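Local coordinates for protein polyprenyl synthetase (Nonlabens dokdonensis, PDB 6KD7) that probably acts as a magnesium-dependent prenyltransferase of the FPP/GGPP synthase family, making geranylgeranyl pyrophosphate by joining isoprenoid pyrophosphates, at residues E69-F74 against R135-V140; Q145-F150 against K166-V171. All coordinates share one frame; numbering follows the deposited sequence.

Contact 1: residues E69-F74 against R135-V140; sequences EVFHNF and RTALEV. With PPV (pyrophosphate), chain B.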
ATOM      1  N   GLU A  69     -19.635 -18.471 -28.356  1.00 27.43           N
ATOM      2  CA  GLU A  69     -20.019 -18.014 -27.011  1.00 28.60           C
ATOM      3  C   GLU A  69     -18.830 -18.252 -26.072  1.00 27.25           C
ATOM      4  O   GLU A  69     -18.609 -17.409 -25.191  1.00 24.88           O
ATOM      5  CB  GLU A  69     -21.271 -18.746 -26.525  1.00 26.16           C
ATOM      6  CG  GLU A  69     -21.730 -18.387 -25.100  1.00 30.19           C
ATOM      7  CD  GLU A  69     -22.348 -16.998 -24.990  1.00 29.63           C
ATOM      8  OE1 GLU A  69     -22.359 -16.233 -25.982  1.00 30.13           O
ATOM      9  OE2 GLU A  69     -22.817 -16.694 -23.902  1.00 39.82           O
ATOM     10  N   VAL A  70     -18.155 -19.391 -26.187  1.00 23.37           N
ATOM     11  CA  VAL A  70     -17.010 -19.669 -25.291  1.00 23.16           C
ATOM     12  C   VAL A  70     -15.935 -18.621 -25.576  1.00 26.61           C
ATOM     13  O   VAL A  70     -15.428 -18.023 -24.620  1.00 24.38           O
ATOM     14  CB  VAL A  70     -16.515 -21.094 -25.440  1.00 24.32           C
ATOM     15  CG1 VAL A  70     -15.215 -21.314 -24.700  1.00 25.75           C
ATOM     16  CG2 VAL A  70     -17.579 -22.053 -24.925  1.00 26.52           C
ATOM     17  N   PHE A  71     -15.723 -18.306 -26.846  1.00 25.45           N
ATOM     18  CA  PHE A  71     -14.720 -17.314 -27.263  1.00 24.47           C
ATOM     19  C   PHE A  71     -15.086 -15.975 -26.652  1.00 25.19           C
ATOM     20  O   PHE A  71     -14.221 -15.357 -26.009  1.00 24.32           O
ATOM     21  CB  PHE A  71     -14.588 -17.174 -28.782  1.00 21.94           C
ATOM     22  CG  PHE A  71     -13.694 -16.037 -29.158  1.00 20.33           C
ATOM     23  CD1 PHE A  71     -12.322 -16.144 -29.014  1.00 22.53           C
ATOM     24  CD2 PHE A  71     -14.213 -14.842 -29.563  1.00 19.67           C
ATOM     25  CE1 PHE A  71     -11.492 -15.064 -29.286  1.00 19.84           C
ATOM     26  CE2 PHE A  71     -13.388 -13.760 -29.836  1.00 19.95           C
ATOM     27  CZ  PHE A  71     -12.031 -13.874 -29.694  1.00 21.33           C
ATOM     28  N   HIS A  72     -16.297 -15.505 -26.911  1.00 21.73           N
ATOM     29  CA  HIS A  72     -16.751 -14.177 -26.427  1.00 24.63           C
ATOM     30  C   HIS A  72     -16.536 -14.067 -24.897  1.00 24.10           C
ATOM     31  O   HIS A  72     -15.994 -13.047 -24.469  1.00 22.78           O
ATOM     32  CB  HIS A  72     -18.205 -13.947 -26.767  1.00 24.57           C
ATOM     33  CG  HIS A  72     -18.712 -12.628 -26.314  1.00 26.97           C
ATOM     34  ND1 HIS A  72     -18.139 -11.432 -26.750  1.00 26.93           N
ATOM     35  CD2 HIS A  72     -19.747 -12.319 -25.503  1.00 27.38           C
ATOM     36  CE1 HIS A  72     -18.797 -10.441 -26.216  1.00 27.14           C
ATOM     37  NE2 HIS A  72     -19.802 -10.962 -25.464  1.00 27.91           N
ATOM     38  N   ASN A  73     -16.881 -15.107 -24.152  1.00 22.47           N
ATOM     39  CA  ASN A  73     -16.778 -15.130 -22.682  1.00 26.63           C
ATOM     40  C   ASN A  73     -15.305 -15.149 -22.288  1.00 27.34           C
ATOM     41  O   ASN A  73     -14.994 -14.499 -21.295  1.00 24.54           O
ATOM     42  CB  ASN A  73     -17.591 -16.256 -22.059  1.00 28.69           C
ATOM     43  CG  ASN A  73     -19.049 -15.860 -21.989  1.00 32.71           C
ATOM     44  OD1 ASN A  73     -19.409 -15.091 -21.113  1.00 31.90           O
ATOM     45  ND2 ASN A  73     -19.828 -16.221 -23.004  1.00 26.41           N
ATOM     46  N   PHE A  74     -14.456 -15.761 -23.104  1.00 24.62           N
ATOM     47  CA  PHE A  74     -13.004 -15.740 -22.829  1.00 22.73           C
ATOM     48  C   PHE A  74     -12.551 -14.281 -22.879  1.00 22.46           C
ATOM     49  O   PHE A  74     -11.866 -13.862 -21.969  1.00 23.30           O
ATOM     50  CB  PHE A  74     -12.258 -16.565 -23.875  1.00 22.27           C
ATOM     51  CG  PHE A  74     -10.972 -15.959 -24.372  1.00 20.27           C
ATOM     52  CD1 PHE A  74      -9.840 -15.951 -23.581  1.00 22.16           C
ATOM     53  CD2 PHE A  74     -10.881 -15.414 -25.641  1.00 21.17           C
ATOM     54  CE1 PHE A  74      -8.652 -15.412 -24.041  1.00 21.69           C
ATOM     55  CE2 PHE A  74      -9.692 -14.878 -26.100  1.00 22.66           C
ATOM     56  CZ  PHE A  74      -8.582 -14.870 -25.296  1.00 23.84           C
ATOM     57  N   ARG A 135      -8.622 -15.341 -37.464  1.00 25.88           N
ATOM     58  CA  ARG A 135      -8.418 -13.977 -37.983  1.00 24.96           C
ATOM     59  C   ARG A 135      -9.239 -13.016 -37.107  1.00 26.87           C
ATOM     60  O   ARG A 135      -8.759 -11.909 -36.815  1.00 22.70           O
ATOM     61  CB  ARG A 135      -8.852 -13.899 -39.447  1.00 28.36           C
ATOM     62  CG  ARG A 135      -8.692 -12.511 -40.060  1.00 33.96           C
ATOM     63  CD  ARG A 135      -8.839 -12.453 -41.592  1.00 44.14           C
ATOM     64  NE  ARG A 135     -10.143 -12.878 -42.119  1.00 53.25           N
ATOM     65  CZ  ARG A 135     -10.429 -14.074 -42.677  1.00 47.93           C
ATOM     66  NH1 ARG A 135      -9.522 -15.032 -42.807  1.00 47.29           N
ATOM     67  NH2 ARG A 135     -11.653 -14.310 -43.101  1.00 56.95           N
ATOM     68  N   THR A 136     -10.486 -13.400 -36.799  1.00 22.73           N
ATOM     69  CA  THR A 136     -11.406 -12.619 -35.951  1.00 25.52           C
ATOM     70  C   THR A 136     -10.781 -12.481 -34.549  1.00 21.37           C
ATOM     71  O   THR A 136     -10.730 -11.366 -34.057  1.00 20.21           O
ATOM     72  CB  THR A 136     -12.806 -13.253 -35.946  1.00 26.64           C
ATOM     73  OG1 THR A 136     -13.225 -13.225 -37.319  1.00 26.79           O
ATOM     74  CG2 THR A 136     -13.772 -12.510 -35.042  1.00 24.84           C
ATOM     75  N   ALA A 137     -10.281 -13.552 -33.958  1.00 19.37           N
ATOM     76  CA  ALA A 137      -9.773 -13.508 -32.573  1.00 20.49           C
ATOM     77  C   ALA A 137      -8.590 -12.518 -32.523  1.00 22.48           C
ATOM     78  O   ALA A 137      -8.535 -11.665 -31.639  1.00 24.04           O
ATOM     79  CB  ALA A 137      -9.405 -14.887 -32.141  1.00 19.79           C
ATOM     80  N   LEU A 138      -7.747 -12.503 -33.549  1.00 23.32           N
ATOM     81  CA  LEU A 138      -6.524 -11.689 -33.527  1.00 22.00           C
ATOM     82  C   LEU A 138      -6.944 -10.267 -33.772  1.00 24.80           C
ATOM     83  O   LEU A 138      -6.316  -9.364 -33.185  1.00 22.44           O
ATOM     84  CB  LEU A 138      -5.515 -12.163 -34.563  1.00 23.15           C
ATOM     85  CG  LEU A 138      -4.170 -11.424 -34.558  1.00 24.89           C
ATOM     86  CD1 LEU A 138      -3.502 -11.544 -33.179  1.00 26.07           C
ATOM     87  CD2 LEU A 138      -3.235 -11.990 -35.638  1.00 22.04           C
ATOM     88  N   GLU A 139      -8.009 -10.070 -34.551  1.00 23.47           N
ATOM     89  CA  GLU A 139      -8.515  -8.705 -34.800  1.00 23.60           C
ATOM     90  C   GLU A 139      -9.063  -8.125 -33.487  1.00 25.17           C
ATOM     91  O   GLU A 139      -8.895  -6.925 -33.249  1.00 26.53           O
ATOM     92  CB  GLU A 139      -9.618  -8.748 -35.868  1.00 26.55           C
ATOM     93  CG  GLU A 139      -9.056  -8.833 -37.278  1.00 28.00           C
ATOM     94  CD  GLU A 139     -10.070  -9.183 -38.362  1.00 27.24           C
ATOM     95  OE1 GLU A 139     -11.131  -9.783 -38.048  1.00 26.17           O
ATOM     96  OE2 GLU A 139      -9.759  -8.871 -39.497  1.00 34.46           O
ATOM     97  N   VAL A 140      -9.766  -8.947 -32.711  1.00 22.96           N
ATOM     98  CA  VAL A 140     -10.345  -8.526 -31.414  1.00 26.18           C
ATOM     99  C   VAL A 140      -9.157  -8.078 -30.523  1.00 26.91           C
ATOM    100  O   VAL A 140      -9.283  -7.036 -29.889  1.00 23.14           O
ATOM    101  CB  VAL A 140     -11.222  -9.642 -30.823  1.00 24.59           C
ATOM    102  CG1 VAL A 140     -11.585  -9.425 -29.351  1.00 25.82           C
ATOM    103  CG2 VAL A 140     -12.505  -9.792 -31.644  1.00 26.31           C
TER
HETATM  104  O11 PPV B 401     -22.987  -6.646 -24.492  1.00 86.48           O
HETATM  105  P1  PPV B 401     -23.274  -7.900 -25.243  1.00 85.21           P
HETATM  106  O21 PPV B 401     -22.615  -7.906 -26.568  1.00 74.39           O
HETATM  107  O31 PPV B 401     -24.739  -8.161 -25.346  1.00 77.65           O
HETATM  108  OPP PPV B 401     -22.599  -9.153 -24.419  1.00 89.00           O
HETATM  109  P2  PPV B 401     -22.934 -10.095 -23.130  1.00 86.84           P
HETATM  110  O12 PPV B 401     -22.641  -9.285 -21.922  1.00113.34           O
HETATM  111  O22 PPV B 401     -24.392 -10.431 -23.231  1.00 84.96           O
HETATM  112  O32 PPV B 401     -22.082 -11.315 -23.201  1.00 74.13           O
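Phe-71 meets the helix of 135-140 with the end of its ring, where CE1 comes within 3.5 Å of Ala-137 CB. The neighbouring CZ reaches on to the backbone, lying 3.7 Å from Ala-137 CA. The ring approaches this methyl obliquely, while Val-140 reaches its edge near the ring plane: Phe-71 CE2 and Val-140 CG2 are 4.4 Å apart. A small alanine suits the place because the large aromatic can then come close to the other helix. With chi1 at 173°, CG lies anti to the backbone N, which directs the ring toward helix 123-150. An alanine in place of Phe-71 would probably open a gap here, taking from Ala-137 and Val-140 the ring they pack against.

The adjacent His-72 points elsewhere, to the bound pyrophosphate. Its NE2 makes two weak hydrogen bonds, at 3.2 Å to PPV O32 and 3.5 Å to PPV OPP, and O32 lies in the plane of the imidazole. Arg-43 also binds this anion. In the next layer, Glu-69 O is gripped from opposite faces of its carbonyl plane by two donors of Asn-73: the backbone N and the side-chain ND2, the latter at 2.8 Å. The ND2 bond, nearly in the amide plane, holds the Asn-73 side chain against its own helix, and Glu-69 forms a salt bridge with Arg-41.

Around this buried joint, Phe-133 meets Phe-71 edge-to-face, helix 158-183 adds Leu-172, and helix 100-116 adds Leu-111. Ile-112 of the second subunit packs on Ala-137 and its Asp-108 on Phe-74, placing the joint next to the subunit interface.

Contact 2: residues Q145-F150 against K166-V171; sequences QHDVDF and KLKTSV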
ATOM      1  N   GLN A 145      -6.122  -3.368 -28.147  1.00 21.56           N
ATOM      2  CA  GLN A 145      -4.888  -2.560 -28.005  1.00 24.48           C
ATOM      3  C   GLN A 145      -5.134  -1.144 -28.492  1.00 27.00           C
ATOM      4  O   GLN A 145      -4.625  -0.234 -27.861  1.00 28.29           O
ATOM      5  CB  GLN A 145      -3.706  -3.132 -28.760  1.00 24.98           C
ATOM      6  CG  GLN A 145      -2.410  -2.371 -28.498  1.00 28.04           C
ATOM      7  CD  GLN A 145      -2.027  -2.346 -27.039  1.00 27.01           C
ATOM      8  OE1 GLN A 145      -2.060  -3.368 -26.349  1.00 33.19           O
ATOM      9  NE2 GLN A 145      -1.741  -1.146 -26.560  1.00 26.14           N
ATOM     10  N   HIS A 146      -5.867  -0.960 -29.589  1.00 27.33           N
ATOM     11  CA  HIS A 146      -6.169   0.390 -30.103  1.00 27.80           C
ATOM     12  C   HIS A 146      -6.930   1.148 -29.014  1.00 26.89           C
ATOM     13  O   HIS A 146      -6.659   2.329 -28.811  1.00 27.13           O
ATOM     14  CB  HIS A 146      -6.989   0.332 -31.405  1.00 30.76           C
ATOM     15  CG  HIS A 146      -6.180  -0.086 -32.585  1.00 29.88           C
ATOM     16  ND1 HIS A 146      -6.539  -1.141 -33.420  1.00 34.13           N
ATOM     17  CD2 HIS A 146      -5.031   0.381 -33.067  1.00 28.68           C
ATOM     18  CE1 HIS A 146      -5.628  -1.297 -34.351  1.00 28.75           C
ATOM     19  NE2 HIS A 146      -4.702  -0.381 -34.148  1.00 30.43           N
ATOM     20  N   ASP A 147      -7.909   0.513 -28.391  1.00 25.36           N
ATOM     21  CA  ASP A 147      -8.750   1.195 -27.384  1.00 27.97           C
ATOM     22  C   ASP A 147      -7.834   1.645 -26.216  1.00 28.45           C
ATOM     23  O   ASP A 147      -8.003   2.759 -25.712  1.00 26.72           O
ATOM     24  CB  ASP A 147      -9.859   0.280 -26.904  1.00 29.04           C
ATOM     25  CG  ASP A 147     -11.038   1.016 -26.283  1.00 31.59           C
ATOM     26  OD1 ASP A 147     -11.269   2.165 -26.593  1.00 35.77           O
ATOM     27  OD2 ASP A 147     -11.720   0.410 -25.536  1.00 35.80           O
ATOM     28  N   VAL A 148      -6.872   0.822 -25.831  1.00 26.20           N
ATOM     29  CA  VAL A 148      -5.880   1.151 -24.765  1.00 29.61           C
ATOM     30  C   VAL A 148      -5.040   2.331 -25.258  1.00 27.53           C
ATOM     31  O   VAL A 148      -4.890   3.262 -24.490  1.00 27.21           O
ATOM     32  CB  VAL A 148      -4.995  -0.056 -24.391  1.00 29.47           C
ATOM     33  CG1 VAL A 148      -3.805   0.342 -23.513  1.00 31.45           C
ATOM     34  CG2 VAL A 148      -5.829  -1.095 -23.694  1.00 27.58           C
ATOM     35  N   ASP A 149      -4.528   2.267 -26.488  1.00 25.39           N
ATOM     36  CA  ASP A 149      -3.682   3.346 -27.044  1.00 27.19           C
ATOM     37  C   ASP A 149      -4.468   4.672 -27.027  1.00 33.78           C
ATOM     38  O   ASP A 149      -3.853   5.726 -26.787  1.00 34.40           O
ATOM     39  CB  ASP A 149      -3.167   2.997 -28.433  1.00 25.14           C
ATOM     40  CG  ASP A 149      -2.226   1.801 -28.478  1.00 28.44           C
ATOM     41  OD1 ASP A 149      -1.702   1.392 -27.410  1.00 27.87           O
ATOM     42  OD2 ASP A 149      -2.077   1.243 -29.570  1.00 33.33           O
ATOM     43  N   PHE A 150      -5.774   4.660 -27.276  1.00 31.09           N
ATOM     44  CA  PHE A 150      -6.557   5.913 -27.352  1.00 32.78           C
ATOM     45  C   PHE A 150      -6.604   6.610 -25.979  1.00 33.48           C
ATOM     46  O   PHE A 150      -6.798   7.832 -25.935  1.00 34.59           O
ATOM     47  CB  PHE A 150      -7.996   5.657 -27.812  1.00 32.19           C
ATOM     48  CG  PHE A 150      -8.193   5.228 -29.244  1.00 29.42           C
ATOM     49  CD1 PHE A 150      -7.172   5.290 -30.177  1.00 33.52           C
ATOM     50  CD2 PHE A 150      -9.429   4.755 -29.647  1.00 32.85           C
ATOM     51  CE1 PHE A 150      -7.371   4.883 -31.484  1.00 33.64           C
ATOM     52  CE2 PHE A 150      -9.638   4.370 -30.967  1.00 34.55           C
ATOM     53  CZ  PHE A 150      -8.606   4.429 -31.879  1.00 34.52           C
ATOM     54  N   LYS A 166     -14.833  -1.516 -34.815  1.00 27.18           N
ATOM     55  CA  LYS A 166     -15.072  -2.593 -35.800  1.00 28.58           C
ATOM     56  C   LYS A 166     -14.306  -3.823 -35.348  1.00 25.78           C
ATOM     57  O   LYS A 166     -14.937  -4.920 -35.220  1.00 27.81           O
ATOM     58  CB  LYS A 166     -14.651  -2.164 -37.204  1.00 30.84           C
ATOM     59  CG  LYS A 166     -14.842  -3.264 -38.245  1.00 36.93           C
ATOM     60  CD  LYS A 166     -14.428  -2.843 -39.628  1.00 40.01           C
ATOM     61  CE  LYS A 166     -13.451  -3.786 -40.265  1.00 49.73           C
ATOM     62  NZ  LYS A 166     -12.760  -3.075 -41.363  1.00 62.26           N
ATOM     63  N   LEU A 167     -12.997  -3.663 -35.123  1.00 26.16           N
ATOM     64  CA  LEU A 167     -12.119  -4.784 -34.671  1.00 26.21           C
ATOM     65  C   LEU A 167     -12.567  -5.306 -33.303  1.00 24.13           C
ATOM     66  O   LEU A 167     -12.575  -6.531 -33.080  1.00 25.29           O
ATOM     67  CB  LEU A 167     -10.667  -4.296 -34.640  1.00 26.66           C
ATOM     68  CG  LEU A 167     -10.083  -3.936 -36.004  1.00 29.64           C
ATOM     69  CD1 LEU A 167      -8.743  -3.250 -35.900  1.00 30.05           C
ATOM     70  CD2 LEU A 167      -9.913  -5.189 -36.835  1.00 32.81           C
ATOM     71  N   LYS A 168     -12.915  -4.429 -32.380  1.00 26.31           N
ATOM     72  CA  LYS A 168     -13.104  -4.852 -30.976  1.00 28.01           C
ATOM     73  C   LYS A 168     -14.479  -5.502 -30.786  1.00 24.59           C
ATOM     74  O   LYS A 168     -14.582  -6.370 -29.901  1.00 25.92           O
ATOM     75  CB  LYS A 168     -12.970  -3.650 -30.036  1.00 33.97           C
ATOM     76  CG  LYS A 168     -12.802  -3.983 -28.558  1.00 36.96           C
ATOM     77  CD  LYS A 168     -13.250  -2.825 -27.711  1.00 50.76           C
ATOM     78  CE  LYS A 168     -12.282  -2.476 -26.603  1.00 66.79           C
ATOM     79  NZ  LYS A 168     -12.961  -2.281 -25.296  1.00 72.04           N
ATOM     80  N   THR A 169     -15.499  -5.004 -31.480  1.00 24.63           N
ATOM     81  CA  THR A 169     -16.875  -5.492 -31.224  1.00 28.92           C
ATOM     82  C   THR A 169     -17.643  -5.982 -32.460  1.00 28.81           C
ATOM     83  O   THR A 169     -18.610  -6.658 -32.255  1.00 33.36           O
ATOM     84  CB  THR A 169     -17.703  -4.380 -30.572  1.00 28.69           C
ATOM     85  OG1 THR A 169     -17.973  -3.424 -31.580  1.00 32.12           O
ATOM     86  CG2 THR A 169     -17.001  -3.682 -29.432  1.00 30.77           C
ATOM     87  N   SER A 170     -17.242  -5.632 -33.674  1.00 27.92           N
ATOM     88  CA  SER A 170     -18.058  -5.976 -34.866  1.00 29.23           C
ATOM     89  C   SER A 170     -17.556  -7.194 -35.639  1.00 29.66           C
ATOM     90  O   SER A 170     -18.380  -7.969 -36.064  1.00 29.11           O
ATOM     91  CB  SER A 170     -18.172  -4.796 -35.758  1.00 30.46           C
ATOM     92  OG  SER A 170     -18.756  -3.713 -35.070  1.00 36.06           O
ATOM     93  N   VAL A 171     -16.250  -7.355 -35.794  1.00 26.97           N
ATOM     94  CA  VAL A 171     -15.746  -8.509 -36.607  1.00 26.11           C
ATOM     95  C   VAL A 171     -16.297  -9.825 -36.062  1.00 24.36           C
ATOM     96  O   VAL A 171     -16.496 -10.729 -36.856  1.00 28.19           O
ATOM     97  CB  VAL A 171     -14.213  -8.543 -36.754  1.00 26.73           C
ATOM     98  CG1 VAL A 171     -13.731  -7.347 -37.536  1.00 26.50           C
ATOM     99  CG2 VAL A 171     -13.503  -8.646 -35.423  1.00 27.84           C
TER
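Lys-166 O accepts two backbone N-H groups, from Ser-170 and from Val-171, in a wider pi-type turn of the helix that carries Lys-168 toward Asp-147 across the contact. The two bonds measure 2.9 Å from Ser-170 N and 2.8 Å from Val-171 N to Lys-166 O. Lys-168 closes the contact with a salt bridge, its NZ lying 3.0 Å from Asp-147 OD2; as a hydrogen bond this is weak. The two side chains cross at about a right angle. Only the OD2 branch meets the ammonium, and CE of Lys-168 comes alongside, 3.1 Å from Asp-147 OD2. Lys-168 starts out extended but bends at chi3 and chi4, which turns its tip toward the carboxylate. A long, flexible lysine thus suits a partner on another helix, and the charges probably stabilise one another.

Beside the ion pair, Leu-167 brings its CD1 methyl to the edge of the His-146 ring, near the ring plane. Within 145-150, Gln-145 NE2 donates to Asp-149 OD1 at 2.7 Å, meeting it from above the carboxylate plane. This bond spans one helical turn and ties the amide to the acid.

A bound magnesium ion lies about 4 Å from the nearest atom of the Lys-168 side chain, consistent with the lysine-threonine pair that faces the allylic diphosphate site in relatives. The two segments lie on helices 123-150 and 158-183, which are joined by a short connection, with Met-164 packed against both His-146 and Asp-147. Helix 188-215 flanks 166-171 through Leu-203, and Pro-24 of the second subunit lies against His-146.

In the fold
From the N terminus, helix 58-82 comes first, and contact 1 joins it to helix 123-150 after a long excursion that takes in the small hairpin of strands 87-88 and 91-92 and helix 100-116. Contact 2 opens only after contact 1 has closed, so the two loops neither nest nor cross. Its own loop is short, turning helix 123-150 back into helix 158-183. Helix 123-150 serves both contacts, and they touch directly where Glu-139 packs on Leu-167 and Val-171. Together they tie three helices of the mainly helical prenyl synthase fold side by side; contact 1 lies beside the pyrophosphate pocket and contact 2 near a bound magnesium ion, and both reach the second subunit.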